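Local coordinates for flavin reductase domain protein, FMN-binding (Shewanella baltica, PDB 3HMZ) that binds flavin mononucleotide and probably works as a flavin-dependent oxidoreductase that uses NAD or NADP, at residues 34-38 and 70-76; 113-118 and 126-132; 177-181 and 190-194. All blocks are in the same frame, centred on the assembly; numbering follows the deposited sequence. Where two conformers were deposited one is given.

Contact 1: residues 34-38 and 70-76; sequences VSARS and TREFIEQ. With FMN (flavin mononucleotide), chain B.
Ser38 CB lies over one face of the Phe73 ring, 3.5 Å above its plane and offset toward the rim, a CH-pi contact. At the ring edge, near its plane, sits the carbonyl oxygen of Ala36, 3.8 Å from Phe73 CD2. Ser38 OG, swung anti to its own backbone nitrogen (chi1 -174°), points away from the ring and donates a 2.6 Å hydrogen bond to Gln76 OE1; it approaches tilted 21° from the carbonyl plane. Ala36 CB rests against both Phe73 CB and Ile74 CG1, at 3.9 and 3.8 Å. Val34 CG1 meets Ile74 CD1 and the methyl CG2 of Thr70, while Val34 also packs on strand 79-84. Thr70 is two-sided: its methyl faces the strand, whereas its amide N and OG1 both donate to FMN O2P, over 2.8 and 2.7 Å. Ser100 and Asp65 are among the other residues bonded to the flavin. Strand and helix axes cross at 59°, 7.1 Å apart. Apolar packing thus seats helix 69-77 on the barrel of this flavin-reductase fold, and the paired donors near the helix start, probably helped by its dipole, would stabilise the phosphate charge.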
loop_
_atom_site.group_PDB
_atom_site.type_symbol
_atom_site.label_atom_id
_atom_site.label_comp_id
_atom_site.label_asym_id
_atom_site.label_seq_id
_atom_site.Cartn_x
_atom_site.Cartn_y
_atom_site.Cartn_z
ATOM N N VAL A 34 7.002 -11.805 -2.062
ATOM C CA VAL A 34 8.406 -11.431 -2.275
ATOM C C VAL A 34 9.163 -12.734 -2.501
ATOM O O VAL A 34 9.109 -13.652 -1.681
ATOM C CB VAL A 34 9.022 -10.690 -1.057
ATOM C CG1 VAL A 34 10.469 -10.205 -1.373
ATOM C CG2 VAL A 34 8.078 -9.537 -0.591
ATOM N N SER A 35 9.820 -12.842 -3.644
ATOM C CA SER A 35 10.676 -14.014 -3.905
ATOM C C SER A 35 12.110 -13.615 -4.178
ATOM O O SER A 35 12.395 -12.538 -4.723
ATOM C CB SER A 35 10.097 -14.842 -5.031
ATOM O OG SER A 35 10.051 -14.088 -6.227
ATOM N N ALA A 36 13.018 -14.544 -3.866
ATOM C CA ALA A 36 14.442 -14.280 -4.010
ATOM C C ALA A 36 15.197 -15.594 -4.079
ATOM O O ALA A 36 14.671 -16.636 -3.674
ATOM C CB ALA A 36 14.967 -13.378 -2.835
ATOM N N ARG A 37 16.417 -15.490 -4.589
ATOM C CA ARG A 37 17.324 -16.604 -4.738
ATOM C C ARG A 37 18.696 -16.275 -4.154
ATOM O O ARG A 37 19.217 -15.188 -4.366
ATOM C CB ARG A 37 17.484 -16.887 -6.214
ATOM C CG ARG A 37 18.378 -18.092 -6.563
ATOM C CD ARG A 37 18.346 -18.300 -8.057
ATOM N NE ARG A 37 17.036 -18.837 -8.459
ATOM C CZ ARG A 37 16.610 -19.059 -9.697
ATOM N NH1 ARG A 37 17.344 -18.789 -10.761
ATOM N NH2 ARG A 37 15.408 -19.586 -9.862
ATOM N N SER A 38 19.285 -17.244 -3.465
ATOM C CA SER A 38 20.656 -17.063 -2.962
ATOM C C SER A 38 21.335 -18.427 -2.994
ATOM O O SER A 38 20.788 -19.403 -2.462
ATOM C CB SER A 38 20.687 -16.502 -1.567
ATOM O OG SER A 38 22.052 -16.220 -1.189
ATOM N N THR A 70 13.948 -14.685 3.634
ATOM C CA THR A 70 13.929 -13.918 2.380
ATOM C C THR A 70 14.788 -12.649 2.457
ATOM O O THR A 70 15.503 -12.333 1.514
ATOM C CB THR A 70 12.478 -13.600 1.932
ATOM O OG1 THR A 70 11.734 -14.808 1.887
ATOM C CG2 THR A 70 12.487 -12.986 0.552
ATOM N N ARG A 71 14.741 -11.948 3.595
ATOM C CA ARG A 71 15.596 -10.766 3.772
ATOM C C ARG A 71 17.082 -11.128 3.603
ATOM O O ARG A 71 17.846 -10.407 2.935
ATOM C CB ARG A 71 15.361 -10.149 5.129
ATOM C CG ARG A 71 16.331 -9.042 5.439
ATOM C CD ARG A 71 15.953 -8.366 6.686
ATOM N NE ARG A 71 17.011 -7.433 7.108
ATOM C CZ ARG A 71 16.823 -6.312 7.793
ATOM N NH1 ARG A 71 15.588 -5.911 8.127
ATOM N NH2 ARG A 71 17.879 -5.547 8.132
ATOM N N GLU A 72 17.468 -12.237 4.219
ATOM C CA GLU A 72 18.868 -12.700 4.096
ATOM C C GLU A 72 19.254 -12.897 2.629
ATOM O O GLU A 72 20.308 -12.448 2.172
ATOM C CB GLU A 72 19.048 -13.988 4.885
ATOM C CG GLU A 72 20.464 -14.576 4.865
ATOM C CD GLU A 72 20.496 -15.891 5.568
ATOM O OE1 GLU A 72 19.987 -15.931 6.712
ATOM O OE2 GLU A 72 20.983 -16.882 4.927
ATOM N N PHE A 73 18.368 -13.546 1.878
ATOM C CA PHE A 73 18.624 -13.789 0.459
ATOM C C PHE A 73 18.760 -12.499 -0.323
ATOM O O PHE A 73 19.598 -12.399 -1.234
ATOM C CB PHE A 73 17.509 -14.658 -0.137
ATOM C CG PHE A 73 17.572 -16.112 0.207
ATOM C CD1 PHE A 73 18.442 -16.639 1.196
ATOM C CD2 PHE A 73 16.706 -16.995 -0.447
ATOM C CE1 PHE A 73 18.459 -18.000 1.459
ATOM C CE2 PHE A 73 16.727 -18.373 -0.158
ATOM C CZ PHE A 73 17.586 -18.854 0.813
ATOM N N ILE A 74 17.875 -11.533 -0.016
ATOM C CA ILE A 74 17.937 -10.218 -0.666
ATOM C C ILE A 74 19.242 -9.461 -0.349
ATOM O O ILE A 74 19.837 -8.860 -1.224
ATOM C CB ILE A 74 16.677 -9.393 -0.372
ATOM C CG1 ILE A 74 15.510 -10.083 -1.096
ATOM C CG2 ILE A 74 16.836 -7.963 -0.877
ATOM C CD1 ILE A 74 14.114 -9.519 -0.782
ATOM N N GLU A 75 19.660 -9.522 0.907
ATOM C CA GLU A 75 20.904 -8.876 1.327
ATOM C C GLU A 75 22.089 -9.503 0.620
ATOM O O GLU A 75 22.996 -8.789 0.218
ATOM C CB GLU A 75 21.067 -8.990 2.829
ATOM C CG GLU A 75 20.101 -8.097 3.631
ATOM C CD GLU A 75 19.990 -8.475 5.093
ATOM O OE1 GLU A 75 20.306 -9.629 5.469
ATOM O OE2 GLU A 75 19.557 -7.619 5.890
ATOM N N GLN A 76 22.045 -10.817 0.437
ATOM C CA GLN A 76 23.134 -11.535 -0.210
ATOM C C GLN A 76 23.153 -11.326 -1.725
ATOM O O GLN A 76 24.187 -11.107 -2.305
ATOM C CB GLN A 76 23.075 -13.018 0.160
ATOM C CG GLN A 76 23.350 -13.301 1.629
ATOM C CD GLN A 76 22.995 -14.724 2.075
ATOM O OE1 GLN A 76 22.368 -15.505 1.341
ATOM N NE2 GLN A 76 23.405 -15.068 3.295
HETATM N N1 FMN B . 6.790 -9.897 6.902
HETATM C C2 FMN B . 7.536 -8.781 6.605
HETATM O O2 FMN B . 8.718 -8.743 6.948
HETATM N N3 FMN B . 6.947 -7.745 5.904
HETATM C C4 FMN B . 5.642 -7.754 5.520
HETATM O O4 FMN B . 5.182 -6.754 4.908
HETATM C C4A FMN B . 4.887 -8.892 5.848
HETATM N N5 FMN B . 3.558 -8.991 5.477
HETATM C C5A FMN B . 2.843 -10.172 5.607
HETATM C C6 FMN B . 1.557 -10.309 5.060
HETATM C C7 FMN B . 0.829 -11.484 5.209
HETATM C C7M FMN B . -0.533 -11.621 4.603
HETATM C C8 FMN B . 1.393 -12.546 5.922
HETATM C C8M FMN B . 0.637 -13.844 6.120
HETATM C C9 FMN B . 2.669 -12.399 6.448
HETATM C C9A FMN B . 3.425 -11.244 6.319
HETATM N N10 FMN B . 4.712 -11.090 6.827
HETATM C C10 FMN B . 5.461 -9.962 6.536
HETATM C "C1'" FMN B . 5.439 -12.226 7.493
HETATM C "C2'" FMN B . 6.358 -13.045 6.577
HETATM O "O2'" FMN B . 5.737 -13.345 5.316
HETATM C "C3'" FMN B . 6.692 -14.316 7.349
HETATM O "O3'" FMN B . 7.464 -13.969 8.494
HETATM C "C4'" FMN B . 7.331 -15.424 6.488
HETATM O "O4'" FMN B . 7.151 -16.648 7.193
HETATM C "C5'" FMN B . 8.803 -15.216 6.192
HETATM O "O5'" FMN B . 9.255 -16.355 5.458
HETATM P P FMN B . 10.821 -16.624 5.273
HETATM O O1P FMN B . 10.855 -18.002 4.638
HETATM O O2P FMN B . 11.436 -15.543 4.430
HETATM O O3P FMN B . 11.458 -16.612 6.639
#

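Contact 2: residues 113-118 and 126-132; sequences VELFEM and VAGCSAW. With EDO (1,2-ethanediol), chain E.
Phe116 reaches from strand 115-116 across to Trp132, its ring carried there by a chi1 of 69° that sets CG between the backbone nitrogen and the carbonyl carbon. From CB the side chain leads to CG, on the ring whose one face has O1 of a bound ethanediol, probably from the crystallisation liquor, over its centre. CD1 comes next, 3.7 Å from the amide N of Ala127 and also beside that residue's methyl group. CE1 lies 3.6 Å from Val126 O, again near the ring plane. At the tip, CZ stands 3.7 Å from Trp132 CE2, over the indole face and offset toward its rim: an offset edge-to-face pair, planes at 86°. The selenomethionine Met118 brings its CE to 4.2 Å from Trp132 CD2, the two side chains crossing at about a right angle. Val126 O is gripped by Trp132 NE1 at 2.9 Å, with the oxygen in the indole plane but the donor 36° above the carbonyl plane, a bond that helps to fix the indole's rotation. The backbones form a small antiparallel hairpin in which Leu115 and Val126 are a non-hydrogen-bonded pair, and a type II turn from Val126 to Cys129 then leads toward strand 131-138 of the barrel. Ala127 N donates to Glu114 O over 2.8 Å, and water 1 bridges Glu114 N and Ala127 O. On the face that carries Leu115 and Val126, Leu115 CD2 meets Val126 CG2, 4.0 Å apart, and both residues pack on Val44 of strand 41-55. Gly128 N donates to O2 of the same ethanediol.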
loop_
_atom_site.group_PDB
_atom_site.type_symbol
_atom_site.label_atom_id
_atom_site.label_comp_id
_atom_site.label_asym_id
_atom_site.label_seq_id
_atom_site.Cartn_x
_atom_site.Cartn_y
_atom_site.Cartn_z
ATOM N N VAL A 113 3.789 -23.716 -3.804
ATOM C CA VAL A 113 4.358 -22.702 -4.661
ATOM C C VAL A 113 5.065 -23.331 -5.850
ATOM O O VAL A 113 6.031 -24.083 -5.669
ATOM C CB VAL A 113 5.390 -21.851 -3.898
ATOM C CG1 VAL A 113 6.085 -20.825 -4.828
ATOM C CG2 VAL A 113 4.707 -21.142 -2.700
ATOM N N GLU A 114 4.614 -22.985 -7.047
ATOM C CA GLU A 114 5.214 -23.391 -8.314
ATOM C C GLU A 114 5.986 -22.187 -8.856
ATOM O O GLU A 114 5.422 -21.111 -8.990
ATOM C CB GLU A 114 4.167 -23.856 -9.320
ATOM C CG GLU A 114 4.728 -24.179 -10.681
ATOM C CD GLU A 114 3.662 -24.474 -11.681
ATOM O OE1 GLU A 114 2.712 -25.165 -11.326
ATOM O OE2 GLU A 114 3.800 -24.014 -12.838
ATOM N N LEU A 115 7.272 -22.365 -9.116
ATOM C CA LEU A 115 8.137 -21.309 -9.597
ATOM C C LEU A 115 8.469 -21.457 -11.100
ATOM O O LEU A 115 8.482 -22.566 -11.659
ATOM C CB LEU A 115 9.470 -21.291 -8.842
ATOM C CG LEU A 115 9.361 -21.052 -7.340
ATOM C CD1 LEU A 115 10.731 -21.204 -6.698
ATOM C CD2 LEU A 115 8.728 -19.687 -7.033
ATOM N N PHE A 116 8.783 -20.330 -11.722
ATOM C CA PHE A 116 9.278 -20.283 -13.086
ATOM C C PHE A 116 10.314 -19.197 -13.220
ATOM O O PHE A 116 10.499 -18.386 -12.317
ATOM C CB PHE A 116 8.140 -20.111 -14.103
ATOM C CG PHE A 116 7.439 -18.746 -14.082
ATOM C CD1 PHE A 116 6.444 -18.443 -13.174
ATOM C CD2 PHE A 116 7.791 -17.758 -14.995
ATOM C CE1 PHE A 116 5.799 -17.197 -13.182
ATOM C CE2 PHE A 116 7.158 -16.521 -15.033
ATOM C CZ PHE A 116 6.144 -16.240 -14.109
ATOM N N GLU A 117 10.997 -19.193 -14.352
ATOM C CA GLU A 117 12.036 -18.199 -14.662
ATOM C C GLU A 117 11.626 -17.399 -15.878
ATOM O O GLU A 117 10.938 -17.910 -16.774
ATOM C CB GLU A 117 13.367 -18.872 -14.882
ATOM C CG GLU A 117 13.899 -19.472 -13.572
ATOM C CD GLU A 117 15.257 -20.113 -13.702
ATOM O OE1 GLU A 117 15.660 -20.471 -14.821
ATOM O OE2 GLU A 117 15.888 -20.329 -12.653
HETATM N N MSE A 118 12.085 -16.156 -15.936
HETATM C CA MSE A 118 11.625 -15.256 -16.996
HETATM C C MSE A 118 12.612 -14.212 -17.387
HETATM O O MSE A 118 13.233 -13.667 -16.512
HETATM C CB MSE A 118 10.374 -14.483 -16.447
HETATM C CG MSE A 118 9.420 -14.291 -17.519
HETATM SE SE MSE A 118 7.814 -13.408 -17.394
HETATM C CE MSE A 118 7.545 -12.965 -15.539
ATOM N N VAL A 126 6.658 -16.532 -9.174
ATOM C CA VAL A 126 5.594 -17.411 -8.696
ATOM C C VAL A 126 4.513 -17.585 -9.758
ATOM O O VAL A 126 3.883 -16.625 -10.184
ATOM C CB VAL A 126 5.019 -16.940 -7.350
ATOM C CG1 VAL A 126 3.888 -17.860 -6.889
ATOM C CG2 VAL A 126 6.147 -16.785 -6.268
ATOM N N ALA A 127 4.303 -18.818 -10.189
ATOM C CA ALA A 127 3.231 -19.146 -11.130
ATOM C C ALA A 127 1.856 -18.845 -10.541
ATOM O O ALA A 127 1.646 -19.027 -9.342
ATOM C CB ALA A 127 3.276 -20.650 -11.534
ATOM N N GLY A 128 0.959 -18.335 -11.376
ATOM C CA GLY A 128 -0.420 -18.087 -11.008
ATOM C C GLY A 128 -0.729 -16.671 -10.572
ATOM O O GLY A 128 -1.898 -16.309 -10.418
ATOM N N CYS A 129 0.306 -15.856 -10.323
ATOM C CA CYS A 129 0.088 -14.469 -9.914
ATOM C C CYS A 129 -0.426 -13.683 -11.124
ATOM O O CYS A 129 -0.407 -14.175 -12.267
ATOM C CB CYS A 129 1.390 -13.859 -9.425
ATOM S SG CYS A 129 2.000 -14.678 -7.922
ATOM N N SER A 130 -0.925 -12.485 -10.853
ATOM C CA SER A 130 -1.405 -11.611 -11.915
ATOM C C SER A 130 -0.317 -10.723 -12.520
ATOM O O SER A 130 -0.481 -10.259 -13.638
ATOM C CB SER A 130 -2.573 -10.764 -11.440
ATOM O OG SER A 130 -2.186 -9.980 -10.351
ATOM N N ALA A 131 0.732 -10.437 -11.752
ATOM C CA ALA A 131 1.758 -9.502 -12.189
ATOM C C ALA A 131 3.030 -9.750 -11.423
ATOM O O ALA A 131 2.986 -10.244 -10.282
ATOM C CB ALA A 131 1.263 -8.040 -11.938
ATOM N N TRP A 132 4.162 -9.413 -12.062
ATOM C CA TRP A 132 5.489 -9.614 -11.515
ATOM C C TRP A 132 6.369 -8.412 -11.841
ATOM O O TRP A 132 6.304 -7.887 -12.956
ATOM C CB TRP A 132 6.153 -10.842 -12.119
ATOM C CG TRP A 132 5.364 -12.123 -12.040
ATOM C CD1 TRP A 132 5.523 -13.118 -11.123
ATOM C CD2 TRP A 132 4.333 -12.556 -12.935
ATOM N NE1 TRP A 132 4.624 -14.132 -11.361
ATOM C CE2 TRP A 132 3.876 -13.805 -12.464
ATOM C CE3 TRP A 132 3.721 -11.992 -14.046
ATOM C CZ2 TRP A 132 2.878 -14.500 -13.101
ATOM C CZ3 TRP A 132 2.742 -12.672 -14.679
ATOM C CH2 TRP A 132 2.321 -13.921 -14.203
HETATM C C1 EDO E . 2.941 -18.517 -16.129
HETATM O O1 EDO E . 4.345 -18.661 -16.417
HETATM C C2 EDO E . 2.789 -18.193 -14.659
HETATM O O2 EDO E . 1.447 -18.093 -14.204
HETATM O O HOH W 1 2.373 -21.144 -7.544
#

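Contact 3: residues 177-181 and 190-194; sequences DKRSL and YAIGE. With EDO (1,2-ethanediol), chain H.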
loop_
_atom_site.group_PDB
_atom_site.type_symbol
_atom_site.label_atom_id
_atom_site.label_comp_id
_atom_site.label_asym_id
_atom_site.label_seq_id
_atom_site.Cartn_x
_atom_site.Cartn_y
_atom_site.Cartn_z
ATOM N N ASP A 177 -11.617 -14.977 -9.408
ATOM C CA ASP A 177 -10.479 -15.529 -8.671
ATOM C C ASP A 177 -9.129 -14.909 -9.045
ATOM O O ASP A 177 -8.128 -15.323 -8.476
ATOM C CB ASP A 177 -10.447 -17.050 -8.630
ATOM C CG ASP A 177 -10.118 -17.684 -9.917
ATOM O OD1 ASP A 177 -9.839 -17.006 -10.931
ATOM O OD2 ASP A 177 -10.124 -18.961 -9.892
ATOM N N LYS A 178 -9.107 -13.946 -9.974
ATOM C CA LYS A 178 -7.860 -13.234 -10.279
ATOM C C LYS A 178 -7.747 -11.911 -9.529
ATOM O O LYS A 178 -6.741 -11.223 -9.627
ATOM C CB LYS A 178 -7.676 -13.032 -11.775
ATOM C CG LYS A 178 -7.494 -14.360 -12.521
ATOM C CD LYS A 178 -6.976 -14.151 -13.942
ATOM C CE LYS A 178 -6.728 -15.447 -14.598
ATOM N NZ LYS A 178 -6.148 -15.320 -15.989
ATOM N N ARG A 179 -8.761 -11.553 -8.745
ATOM C CA ARG A 179 -8.677 -10.325 -7.953
ATOM C C ARG A 179 -7.485 -10.375 -6.980
ATOM O O ARG A 179 -7.062 -11.449 -6.508
ATOM C CB ARG A 179 -9.994 -10.064 -7.222
ATOM C CG ARG A 179 -11.056 -9.535 -8.153
ATOM C CD ARG A 179 -12.473 -9.530 -7.631
ATOM N NE ARG A 179 -13.339 -8.999 -8.685
ATOM C CZ ARG A 179 -13.493 -7.700 -8.942
ATOM N NH1 ARG A 179 -12.890 -6.808 -8.211
ATOM N NH2 ARG A 179 -14.271 -7.289 -9.937
ATOM N N SER A 180 -6.909 -9.195 -6.697
ATOM C CA SER A 180 -5.823 -9.100 -5.741
ATOM C C SER A 180 -6.346 -9.205 -4.307
ATOM O O SER A 180 -7.539 -9.008 -4.046
ATOM C CB SER A 180 -5.033 -7.806 -5.944
ATOM O OG SER A 180 -5.880 -6.648 -5.951
ATOM N N LEU A 181 -5.429 -9.563 -3.417
ATOM C CA LEU A 181 -5.662 -9.725 -2.012
ATOM C C LEU A 181 -5.022 -8.598 -1.231
ATOM O O LEU A 181 -3.919 -8.179 -1.532
ATOM C CB LEU A 181 -5.069 -11.039 -1.529
ATOM C CG LEU A 181 -5.743 -12.332 -1.978
ATOM C CD1 LEU A 181 -4.824 -13.566 -1.664
ATOM C CD2 LEU A 181 -7.112 -12.474 -1.302
ATOM N N TYR A 190 -9.173 -8.861 2.283
ATOM C CA TYR A 190 -10.209 -8.398 1.371
ATOM C C TYR A 190 -9.680 -8.515 -0.048
ATOM O O TYR A 190 -8.517 -8.214 -0.325
ATOM C CB TYR A 190 -10.605 -6.954 1.609
ATOM C CG TYR A 190 -11.320 -6.734 2.872
ATOM C CD1 TYR A 190 -12.654 -7.029 2.984
ATOM C CD2 TYR A 190 -10.664 -6.202 3.970
ATOM C CE1 TYR A 190 -13.341 -6.843 4.210
ATOM C CE2 TYR A 190 -11.318 -5.981 5.165
ATOM C CZ TYR A 190 -12.659 -6.303 5.285
ATOM O OH TYR A 190 -13.328 -6.077 6.476
ATOM N N ALA A 191 -10.539 -8.974 -0.945
ATOM C CA ALA A 191 -10.263 -8.914 -2.373
ATOM C C ALA A 191 -10.539 -7.497 -2.848
ATOM O O ALA A 191 -11.376 -6.784 -2.276
ATOM C CB ALA A 191 -11.149 -9.912 -3.145
ATOM N N ILE A 192 -9.869 -7.072 -3.917
ATOM C CA ILE A 192 -10.184 -5.795 -4.513
ATOM C C ILE A 192 -11.631 -5.889 -5.058
ATOM O O ILE A 192 -12.094 -6.966 -5.465
ATOM C CB ILE A 192 -9.149 -5.456 -5.620
ATOM C CG1 ILE A 192 -9.127 -3.956 -5.950
ATOM C CG2 ILE A 192 -9.321 -6.328 -6.880
ATOM C CD1 ILE A 192 -8.845 -3.032 -4.714
ATOM N N GLY A 193 -12.304 -4.743 -5.083
ATOM C CA GLY A 193 -13.692 -4.656 -5.463
ATOM C C GLY A 193 -14.036 -3.845 -6.684
ATOM O O GLY A 193 -13.339 -3.892 -7.679
ATOM N N GLU A 194 -15.153 -3.135 -6.585
ATOM C CA GLU A 194 -15.793 -2.422 -7.677
ATOM C C GLU A 194 -14.992 -1.222 -8.199
ATOM O O GLU A 194 -14.430 -0.463 -7.419
ATOM C CB GLU A 194 -17.161 -1.930 -7.139
ATOM C CG GLU A 194 -18.046 -1.226 -8.101
ATOM C CD GLU A 194 -19.424 -0.877 -7.516
ATOM O OE1 GLU A 194 -19.646 -1.061 -6.278
ATOM O OE2 GLU A 194 -20.289 -0.414 -8.343
HETATM C C1 EDO H . -6.204 -18.988 -11.278
HETATM O O1 EDO H . -6.198 -17.644 -10.728
HETATM C C2 EDO H . -7.160 -19.839 -10.438
HETATM O O2 EDO H . -8.250 -20.488 -11.072
HETATM O O HOH W 2 -13.855 -4.707 -10.170
#
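Arg179 NH1 bonds to two successive carbonyls of strand 190-194, Ile192 O at 2.9 Å and Gly193 O at 3.0 Å. Neither is approached in its own plane: the nitrogen stands 53° above the carbonyl plane of Ile192 and 46° above that of Gly193. From the arginine's side, Gly193 O lies in the guanidinium plane and Ile192 O is tilted from it. The side chain reaches this place because it is extended from CG to NE, then turns at the last torsion (chi4 -81°) to present NH1 to the strand. Water 2, at the guanidinium edge, accepts from Arg179 NH2 over 2.6 Å and donates to Gly193 O, so Gly193 O is met both by NH1 directly and by the water that NH2 holds. Along the stem, Arg179 CB packs 3.8 Å from Ile192 CG2, and the two side chains cross at about a right angle.

The backbone holds these groups in register. Ile192 N donates to Ser180 O over 3.0 Å, and Ala191 CA makes a CA-H...O contact with the same oxygen at 3.2 Å. Leu181 and Ala191 are an antiparallel non-hydrogen-bonded pair. Ser180 OG lies 3.5 Å from Ile192 CB, while its polar partners are His182 and His28, which anchor the hydroxyl beyond the two segments. Backbone bonds from Arg179 to Val87 and from Leu181 to Thr31 tie 177-181 to residues outside the hairpin.

This pairing opens the two-stranded hairpin of strands 181-185 and 188-197. At Tyr190 the ladder continues antiparallel into the second subunit, whose Phe171 meets the tyrosine ring edge-to-face, so the sheet runs on across the dimer interface beside the barrel.

Overall arrangement
From the N terminus, strand 32-38 leads into strands 41-55 and 58-63 before helix 69-77 returns to it; contact 1 closes this excursion at the phosphate end of the flavin. Contact 2 follows, a short local closure in which 126-132 folds back on 113-118 and enters strand 131-138. Contact 3 closes last, in the C-terminal hairpin that reaches the second subunit. The three are in series, neither nested nor crossing. Contacts 1 and 2 touch through the Arg37-Glu117 salt bridge and reach the same antiparallel sheet. Contacts 1 and 3, with centres about 27 Å apart, lie on opposite sides of the chain's centre.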